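Local coordinates for metallo-beta-lactamase domain-containing protein (Enterococcus faecalis, PDB 2AZ4) that adopts a metallo-beta-lactamase fold with two bound zinc ions and may act as an RNA-binding exonuclease, though its function is not established, at residues L16-T21 with I220-R225; A287-L290 with E296-Y299. All coordinates share one frame; numbering follows the deposited sequence.

Interaction 1: residues L16-T21 with I220-R225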
ATOM      1  N   LEU A  16       4.291 -16.739  -4.240  1.00 23.69           N
ATOM      2  CA  LEU A  16       3.347 -17.058  -5.330  1.00 24.30           C
ATOM      3  C   LEU A  16       1.937 -16.560  -5.032  1.00 24.54           C
ATOM      4  O   LEU A  16       0.917 -17.243  -5.284  1.00 24.43           O
ATOM      5  CB  LEU A  16       3.377 -18.552  -5.724  1.00 25.06           C
ATOM      6  CG  LEU A  16       3.546 -18.810  -7.240  1.00 26.97           C
ATOM      7  CD1 LEU A  16       2.366 -18.330  -8.070  1.00 28.55           C
ATOM      8  CD2 LEU A  16       4.841 -18.208  -7.801  1.00 27.45           C
ATOM      9  N   THR A  17       1.896 -15.359  -4.460  1.00 22.95           N
ATOM     10  CA  THR A  17       0.664 -14.699  -4.166  1.00 23.16           C
ATOM     11  C   THR A  17       1.001 -13.227  -3.966  1.00 23.25           C
ATOM     12  O   THR A  17       2.091 -12.888  -3.536  1.00 23.92           O
ATOM     13  CB  THR A  17      -0.058 -15.343  -2.941  1.00 23.41           C
ATOM     14  OG1 THR A  17      -1.338 -14.742  -2.770  1.00 24.25           O
ATOM     15  CG2 THR A  17       0.760 -15.221  -1.658  1.00 23.19           C
ATOM     16  N   ILE A  18       0.095 -12.350  -4.353  1.00 23.31           N
ATOM     17  CA  ILE A  18       0.378 -10.934  -4.212  1.00 23.36           C
ATOM     18  C   ILE A  18      -0.221 -10.474  -2.887  1.00 22.85           C
ATOM     19  O   ILE A  18      -1.366 -10.041  -2.831  1.00 23.39           O
ATOM     20  CB  ILE A  18      -0.123 -10.146  -5.440  1.00 23.09           C
ATOM     21  CG1 ILE A  18       0.550 -10.747  -6.691  1.00 25.29           C
ATOM     22  CG2 ILE A  18       0.188  -8.663  -5.270  1.00 23.26           C
ATOM     23  CD1 ILE A  18       0.453  -9.921  -7.965  1.00 30.05           C
ATOM     24  N   GLY A  19       0.551 -10.643  -1.817  1.00 22.13           N
ATOM     25  CA  GLY A  19       0.114 -10.245  -0.493  1.00 21.24           C
ATOM     26  C   GLY A  19       0.598 -11.193   0.572  1.00 20.91           C
ATOM     27  O   GLY A  19       0.670 -12.410   0.365  1.00 21.23           O
ATOM     28  N   GLY A  20       0.947 -10.636   1.720  1.00 20.04           N
ATOM     29  CA  GLY A  20       1.319 -11.459   2.865  1.00 19.41           C
ATOM     30  C   GLY A  20       2.776 -11.854   2.899  1.00 19.40           C
ATOM     31  O   GLY A  20       3.117 -12.846   3.556  1.00 19.31           O
ATOM     32  N   THR A  21       3.637 -11.082   2.222  1.00 18.93           N
ATOM     33  CA  THR A  21       5.098 -11.255   2.372  1.00 18.98           C
ATOM     34  C   THR A  21       5.529 -11.107   3.816  1.00 18.34           C
ATOM     35  O   THR A  21       5.309 -10.068   4.446  1.00 18.70           O
ATOM     36  CB  THR A  21       5.914 -10.258   1.527  1.00 18.51           C
ATOM     37  OG1 THR A  21       5.577 -10.415   0.152  1.00 19.77           O
ATOM     38  CG2 THR A  21       7.399 -10.529   1.653  1.00 19.38           C
ATOM     39  N   ILE A 220       4.335  -7.773 -13.902  1.00 29.29           N
ATOM     40  CA  ILE A 220       4.540  -8.931 -14.791  1.00 30.04           C
ATOM     41  C   ILE A 220       3.635 -10.139 -14.459  1.00 30.59           C
ATOM     42  O   ILE A 220       3.647 -11.142 -15.175  1.00 30.81           O
ATOM     43  CB  ILE A 220       6.005  -9.398 -14.794  1.00 29.79           C
ATOM     44  CG1 ILE A 220       6.498  -9.577 -13.356  1.00 29.77           C
ATOM     45  CG2 ILE A 220       6.873  -8.448 -15.595  1.00 30.23           C
ATOM     46  CD1 ILE A 220       7.755 -10.376 -13.227  1.00 30.44           C
ATOM     47  N   SER A 221       2.861 -10.054 -13.379  1.00 31.21           N
ATOM     48  CA  SER A 221       2.000 -11.161 -12.966  1.00 31.49           C
ATOM     49  C   SER A 221       0.738 -11.288 -13.806  1.00 33.18           C
ATOM     50  O   SER A 221       0.080 -12.321 -13.776  1.00 32.96           O
ATOM     51  CB  SER A 221       1.593 -10.995 -11.502  1.00 30.90           C
ATOM     52  OG  SER A 221       2.707 -11.105 -10.660  1.00 28.06           O
ATOM     53  N   PHE A 222       0.391 -10.217 -14.515  1.00 35.09           N
ATOM     54  CA  PHE A 222      -0.869 -10.109 -15.228  1.00 37.63           C
ATOM     55  C   PHE A 222      -0.567  -9.714 -16.664  1.00 39.94           C
ATOM     56  O   PHE A 222       0.050  -8.664 -16.902  1.00 40.11           O
ATOM     57  CB  PHE A 222      -1.763  -9.056 -14.560  1.00 38.08           C
ATOM     58  CG  PHE A 222      -1.972  -9.286 -13.089  1.00 37.20           C
ATOM     59  CD1 PHE A 222      -1.199  -8.609 -12.147  1.00 37.39           C
ATOM     60  CD2 PHE A 222      -2.914 -10.202 -12.647  1.00 37.59           C
ATOM     61  CE1 PHE A 222      -1.376  -8.837 -10.775  1.00 37.41           C
ATOM     62  CE2 PHE A 222      -3.094 -10.442 -11.276  1.00 37.76           C
ATOM     63  CZ  PHE A 222      -2.329  -9.754 -10.345  1.00 37.56           C
ATOM     64  N   PRO A 223      -0.944 -10.574 -17.632  1.00 41.83           N
ATOM     65  CA  PRO A 223      -0.728 -10.255 -19.051  1.00 43.49           C
ATOM     66  C   PRO A 223      -1.459  -8.979 -19.466  1.00 45.38           C
ATOM     67  O   PRO A 223      -2.539  -8.686 -18.942  1.00 44.99           O
ATOM     68  CB  PRO A 223      -1.335 -11.462 -19.783  1.00 43.53           C
ATOM     69  CG  PRO A 223      -1.310 -12.572 -18.768  1.00 43.13           C
ATOM     70  CD  PRO A 223      -1.560 -11.899 -17.449  1.00 41.84           C
ATOM     71  N   GLU A 224      -0.877  -8.225 -20.396  1.00 47.87           N
ATOM     72  CA  GLU A 224      -1.562  -7.056 -20.940  1.00 50.76           C
ATOM     73  C   GLU A 224      -2.911  -7.480 -21.528  1.00 51.82           C
ATOM     74  O   GLU A 224      -2.985  -8.427 -22.323  1.00 52.21           O
ATOM     75  CB  GLU A 224      -0.710  -6.353 -22.002  1.00 50.70           C
ATOM     76  CG  GLU A 224      -1.344  -5.070 -22.546  1.00 52.23           C
ATOM     77  CD  GLU A 224      -0.443  -4.329 -23.527  1.00 52.90           C
ATOM     78  OE1 GLU A 224      -0.897  -4.050 -24.662  1.00 55.67           O
ATOM     79  OE2 GLU A 224       0.720  -4.023 -23.165  1.00 55.76           O
ATOM     80  N   ARG A 225      -3.969  -6.791 -21.099  1.00 53.14           N
ATOM     81  CA  ARG A 225      -5.328  -7.039 -21.576  1.00 54.39           C
ATOM     82  C   ARG A 225      -5.620  -6.245 -22.856  1.00 54.59           C
ATOM     83  O   ARG A 225      -4.796  -5.435 -23.295  1.00 54.74           O
ATOM     84  CB  ARG A 225      -6.343  -6.662 -20.488  1.00 54.40           C
ATOM     85  CG  ARG A 225      -6.148  -7.384 -19.158  1.00 55.20           C
ATOM     86  CD  ARG A 225      -6.972  -6.723 -18.041  1.00 55.67           C
ATOM     87  NE  ARG A 225      -6.931  -7.497 -16.794  1.00 58.50           N
ATOM     88  CZ  ARG A 225      -5.981  -7.399 -15.863  1.00 58.86           C
ATOM     89  NH1 ARG A 225      -4.969  -6.545 -16.016  1.00 59.01           N
ATOM     90  NH2 ARG A 225      -6.043  -8.158 -14.772  1.00 59.07           N
TER

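Interaction 2: residues A287-L290 with E296-Y299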
ATOM      1  N   ALA A 287      -9.124  15.653   6.345  1.00 17.85           N
ATOM      2  CA  ALA A 287      -8.411  15.617   7.615  1.00 17.87           C
ATOM      3  C   ALA A 287      -7.031  14.967   7.488  1.00 17.95           C
ATOM      4  O   ALA A 287      -6.060  15.456   8.079  1.00 18.09           O
ATOM      5  CB  ALA A 287      -9.242  14.902   8.679  1.00 17.78           C
ATOM      6  N   LEU A 288      -6.967  13.851   6.754  1.00 17.72           N
ATOM      7  CA  LEU A 288      -5.701  13.170   6.433  1.00 17.77           C
ATOM      8  C   LEU A 288      -4.739  14.108   5.691  1.00 17.93           C
ATOM      9  O   LEU A 288      -3.540  14.170   5.981  1.00 16.63           O
ATOM     10  CB  LEU A 288      -5.957  11.917   5.569  1.00 16.72           C
ATOM     11  CG  LEU A 288      -4.736  11.016   5.281  1.00 17.75           C
ATOM     12  CD1 LEU A 288      -3.954  10.635   6.572  1.00 14.42           C
ATOM     13  CD2 LEU A 288      -5.185   9.766   4.509  1.00 16.02           C
ATOM     14  N   LEU A 289      -5.277  14.826   4.716  1.00 18.79           N
ATOM     15  CA  LEU A 289      -4.482  15.780   3.954  1.00 20.31           C
ATOM     16  C   LEU A 289      -3.887  16.861   4.839  1.00 20.97           C
ATOM     17  O   LEU A 289      -2.727  17.302   4.645  1.00 21.76           O
ATOM     18  CB  LEU A 289      -5.370  16.445   2.925  1.00 20.96           C
ATOM     19  CG  LEU A 289      -4.619  17.190   1.849  1.00 22.57           C
ATOM     20  CD1 LEU A 289      -4.090  16.203   0.835  1.00 25.42           C
ATOM     21  CD2 LEU A 289      -5.583  18.124   1.197  1.00 26.37           C
ATOM     22  N   LEU A 290      -4.696  17.309   5.792  1.00 20.92           N
ATOM     23  CA  LEU A 290      -4.292  18.344   6.729  1.00 21.16           C
ATOM     24  C   LEU A 290      -3.196  17.768   7.614  1.00 21.42           C
ATOM     25  O   LEU A 290      -2.186  18.409   7.840  1.00 21.72           O
ATOM     26  CB  LEU A 290      -5.485  18.824   7.570  1.00 20.55           C
ATOM     27  CG  LEU A 290      -5.228  19.811   8.728  1.00 21.37           C
ATOM     28  CD1 LEU A 290      -4.567  21.116   8.234  1.00 19.53           C
ATOM     29  CD2 LEU A 290      -6.525  20.105   9.478  1.00 20.82           C
ATOM     30  N   GLU A 296      -5.226  22.699   3.582  1.00 23.60           N
ATOM     31  CA  GLU A 296      -6.596  22.914   3.997  1.00 24.07           C
ATOM     32  C   GLU A 296      -7.449  23.039   2.761  1.00 23.60           C
ATOM     33  O   GLU A 296      -7.233  23.923   1.935  1.00 25.27           O
ATOM     34  CB  GLU A 296      -6.720  24.139   4.884  1.00 24.62           C
ATOM     35  CG  GLU A 296      -6.063  23.931   6.244  1.00 26.53           C
ATOM     36  CD  GLU A 296      -6.579  24.874   7.286  1.00 30.73           C
ATOM     37  OE1 GLU A 296      -5.789  25.732   7.742  1.00 33.93           O
ATOM     38  OE2 GLU A 296      -7.769  24.759   7.656  1.00 30.41           O
ATOM     39  N   VAL A 297      -8.374  22.101   2.606  1.00 22.31           N
ATOM     40  CA  VAL A 297      -9.243  22.069   1.451  1.00 21.28           C
ATOM     41  C   VAL A 297     -10.684  22.075   1.957  1.00 20.13           C
ATOM     42  O   VAL A 297     -10.939  21.664   3.090  1.00 18.76           O
ATOM     43  CB  VAL A 297      -8.935  20.808   0.562  1.00 21.77           C
ATOM     44  CG1 VAL A 297      -9.236  19.487   1.312  1.00 20.51           C
ATOM     45  CG2 VAL A 297      -9.686  20.857  -0.767  1.00 23.11           C
ATOM     46  N   ARG A 298     -11.612  22.521   1.115  1.00 19.19           N
ATOM     47  CA  ARG A 298     -13.059  22.415   1.387  1.00 18.64           C
ATOM     48  C   ARG A 298     -13.478  20.948   1.487  1.00 18.42           C
ATOM     49  O   ARG A 298     -12.839  20.061   0.914  1.00 18.34           O
ATOM     50  CB  ARG A 298     -13.893  23.182   0.337  1.00 18.98           C
ATOM     51  CG  ARG A 298     -13.755  24.704   0.459  1.00 19.78           C
ATOM     52  CD  ARG A 298     -14.234  25.417  -0.816  1.00 21.34           C
ATOM     53  NE  ARG A 298     -13.944  26.851  -0.762  1.00 25.03           N
ATOM     54  CZ  ARG A 298     -12.750  27.411  -1.006  1.00 29.10           C
ATOM     55  NH1 ARG A 298     -11.681  26.668  -1.318  1.00 25.23           N
ATOM     56  NH2 ARG A 298     -12.620  28.730  -0.910  1.00 30.39           N
ATOM     57  N   TYR A 299     -14.528  20.684   2.255  1.00 17.55           N
ATOM     58  CA  TYR A 299     -14.924  19.318   2.542  1.00 17.57           C
ATOM     59  C   TYR A 299     -16.399  19.226   2.858  1.00 16.79           C
ATOM     60  O   TYR A 299     -17.028  20.223   3.146  1.00 16.64           O
ATOM     61  CB  TYR A 299     -14.137  18.778   3.742  1.00 16.60           C
ATOM     62  CG  TYR A 299     -14.411  19.554   5.020  1.00 17.44           C
ATOM     63  CD1 TYR A 299     -15.416  19.158   5.914  1.00 16.46           C
ATOM     64  CD2 TYR A 299     -13.665  20.692   5.332  1.00 16.77           C
ATOM     65  CE1 TYR A 299     -15.649  19.876   7.081  1.00 16.72           C
ATOM     66  CE2 TYR A 299     -13.903  21.420   6.472  1.00 16.16           C
ATOM     67  CZ  TYR A 299     -14.871  20.993   7.364  1.00 16.02           C
ATOM     68  OH  TYR A 299     -15.096  21.738   8.504  1.00 17.01           O
TER

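Interaction 1: residues L16-T21 with I220-R225
Ile18 reaches across to Phe222 with its last carbon, and this apolar touch carries most of the contact. CD1 lies 3.5 Å from Phe222 CE1 and 3.7 Å from Phe222 CZ: the side chains reach toward each other, and the methyl meets the far end of the ring obliquely. In Ile18 the CG1 branch stands anti to the carbonyl carbon (chi1 -57°) and continues extended to CD1, which lets it span backbones whose nearest CA atoms, those of Ile18 and Ser221, are 8.9 Å apart.

The same methyl also rests against Ser221, 3.7 Å from OG and 3.9 Å from CB. Ser221 CB in turn lies over one face of the Phe222 ring, toward its rim.

No hydrogen bond joins the two segments. The polar end of Ser221 is held elsewhere: OG bonds to Leu406 N and Gly217 O.

Ile18 also packs on His404, a ligand of the second zinc, and its side chain lies about 5 Å from a bound zinc ion. As in the metallo-beta-lactamase fold generally, loops at the strand ends rim the metals, and the loop between strands 7-13 and 22-27 meets that leading from strand 212-216 to helix 237-249.

Interaction 2: residues A287-L290 with E296-Y299
Leu289 and Val297 meet methyl to methyl where helix 283-293 faces the chain that returns toward strand 298-300. Followed outward, Leu289 CB leaves the helix toward that returning chain. CG stands anti to the backbone N (chi1 -165°), carrying the branch point away from the helix, and there the side chain forks. CD2 goes to Val297 and stops 3.9 Å from its CG1; among the atoms of Leu289 it alone makes a close approach across the contact. The two side chains cross at about a right angle, so they touch through single methyls and do not lie along one another. On the other partner, chi1 of 64° tucks Val297 CG1 in among the backbone N and C, on the side that Leu289 approaches.

One residue further along the helix, Leu290 uses CD1 against the aliphatic part of Glu296, 3.8 Å from its CG. These two side chains run side by side and point the same way. Glu296 starts off away from the helix at CB, yet its CG still serves as the apolar surface for the leucine, and the chain runs on extended beyond it. Neither pair involves a hydrogen bond between the segments.

Behind the first pair, Leu289 and Val297 both touch Ile272 of helix 265-274, and Val297 also reaches Leu281 of strand 278-282, so these two buried residues belong to a larger apolar cluster. Backbone bonding of Arg298 with Leu281 sets the returning strand beside that neighbour. Strand 278-282, helix 283-293 and strand 298-300 form a beta-alpha-beta unit at one edge of a parallel sheet, with the helix packing against the entry to its second strand.

In the fold
From the N terminus, the chain passes through strand 7-13 into the loop of 16-21, the first half of interaction 1. That contact closes only after 198 intervening residues, bringing together a turn between early strands of one mixed sheet and the exit from strand 212-216 of the other, beside the zinc site. The chain then enters the parallel sheet, where interaction 2 closes over residues 291-295, from the end of helix 283-293 toward strand 298-300. The two contacts follow in series, neither nesting nor crossing. Their centres lie about 34 Å apart, on opposite sides of the chain's centre: one links distant sequence near the metals, the other is local packing at a sheet edge.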